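Local coordinates for protein ApRick protease (Rickettsia conorii, PDB 5C9F) that probably acts as a retropepsin-like aspartic endopeptidase, the chain being the protease domain of a longer protein predicted to span the membrane, at residues E48-Q51 with D56-K59. Numbering follows the deposited sequence.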
loop_
_atom_site.group_PDB
_atom_site.type_symbol
_atom_site.label_atom_id
_atom_site.label_comp_id
_atom_site.label_asym_id
_atom_site.label_seq_id
_atom_site.Cartn_x
_atom_site.Cartn_y
_atom_site.Cartn_z
ATOM N N GLU A 48 -11.733 15.659 32.359
ATOM C CA GLU A 48 -12.662 16.346 31.447
ATOM C C GLU A 48 -12.912 15.550 30.130
ATOM O O GLU A 48 -14.046 15.467 29.656
ATOM C CB GLU A 48 -12.160 17.749 31.160
ATOM C CG GLU A 48 -12.920 18.491 30.079
ATOM C CD GLU A 48 -12.337 19.893 29.784
ATOM O OE1 GLU A 48 -12.085 20.208 28.604
ATOM O OE2 GLU A 48 -12.135 20.708 30.722
ATOM N N ASP A 49 -11.868 15.009 29.505
ATOM C CA ASP A 49 -12.059 14.143 28.304
ATOM C C ASP A 49 -12.874 12.882 28.634
ATOM O O ASP A 49 -13.728 12.479 27.844
ATOM C CB ASP A 49 -10.738 13.742 27.684
ATOM C CG ASP A 49 -10.050 14.901 26.957
ATOM O OD1 ASP A 49 -10.765 15.848 26.558
ATOM O OD2 ASP A 49 -8.811 14.837 26.753
ATOM N N ALA A 50 -12.633 12.275 29.803
ATOM C CA ALA A 50 -13.420 11.116 30.196
ATOM C C ALA A 50 -14.892 11.485 30.281
ATOM O O ALA A 50 -15.760 10.747 29.774
ATOM C CB ALA A 50 -12.972 10.572 31.551
ATOM N N GLN A 51 -15.175 12.663 30.852
ATOM C CA GLN A 51 -16.569 13.132 30.938
ATOM C C GLN A 51 -17.159 13.465 29.547
ATOM O O GLN A 51 -18.288 13.091 29.273
ATOM C CB GLN A 51 -16.651 14.349 31.844
ATOM C CG GLN A 51 -16.396 13.986 33.266
ATOM C CD GLN A 51 -16.312 15.181 34.168
ATOM O OE1 GLN A 51 -15.560 16.095 33.919
ATOM N NE2 GLN A 51 -17.172 15.220 35.156
ATOM N N ASP A 56 -18.863 8.239 33.783
ATOM C CA ASP A 56 -19.360 8.798 35.047
ATOM C C ASP A 56 -18.274 8.589 36.036
ATOM O O ASP A 56 -18.027 7.443 36.474
ATOM C CB ASP A 56 -20.643 8.080 35.490
ATOM C CG ASP A 56 -21.201 8.621 36.815
ATOM O OD1 ASP A 56 -20.469 9.297 37.571
ATOM O OD2 ASP A 56 -22.385 8.345 37.084
ATOM N N LEU A 57 -17.605 9.679 36.398
ATOM C CA LEU A 57 -16.362 9.551 37.178
ATOM C C LEU A 57 -16.661 8.969 38.563
ATOM O O LEU A 57 -15.817 8.299 39.112
ATOM C CB LEU A 57 -15.677 10.901 37.363
ATOM C CG LEU A 57 -14.704 11.433 36.310
ATOM C CD1 LEU A 57 -14.695 10.683 34.994
ATOM C CD2 LEU A 57 -14.966 12.914 36.135
ATOM N N THR A 58 -17.868 9.169 39.077
ATOM C CA THR A 58 -18.233 8.584 40.378
ATOM C C THR A 58 -18.426 7.057 40.345
ATOM O O THR A 58 -18.347 6.424 41.390
ATOM C CB THR A 58 -19.535 9.201 40.947
ATOM O OG1 THR A 58 -20.672 8.744 40.183
ATOM C CG2 THR A 58 -19.459 10.712 40.908
ATOM N N LYS A 59 -18.712 6.474 39.178
ATOM C CA LYS A 59 -18.907 5.017 39.040
ATOM C C LYS A 59 -17.609 4.291 38.786
ATOM O O LYS A 59 -17.518 3.088 38.994
ATOM C CB LYS A 59 -19.841 4.643 37.868
ATOM C CG LYS A 59 -21.136 5.413 37.771
ATOM C CD LYS A 59 -22.202 4.878 38.688
ATOM C CE LYS A 59 -23.519 5.568 38.379
ATOM N NZ LYS A 59 -24.604 5.075 39.258
HETATM O O HOH W 1 -18.579 12.510 36.520
#
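In the retropepsin-like domain, the short helix 47-52 is packed against the loop that leads on to strand 64-68, and Leu-57 of that loop carries the contact by pointing its side chain toward the helix, where it meets Ala-50 and crosses Gln-51. Leu-57 CD1 rests on the buried methyl of Ala-50, 3.9 Å from Ala-50 CB, while Leu-57 CD2 sits over the flat face of the Gln-51 amide, displaced away from OE1 and only 3.3 Å from Gln-51 CD. This is tight, and the nearly eclipsed leucine torsion (chi2 12°) leaves the exact position of CD2 somewhat doubtful. The glutamine chain runs extended beyond CG (chi2 173°) and crosses the leucine at about a right angle. A water accepts a 3.0 Å bond from Leu-57 N and a weak, longer one from Gln-51 NE2. The turn presenting Leu-57 is fastened by Asp-56, whose OD1 takes a 2.7 Å bond from Thr-58 OG1, arriving from above the carboxylate plane, and by the backbone bond from Lys-59 N to Asp-56 O. Phe-55 also touches Ala-50, and Tyr-62 touches Leu-57. The direct join is thus dispersion packing of a leucine on a methyl and an amide face, with a weak water-mediated link at the exposed glutamine and little directional polar restraint.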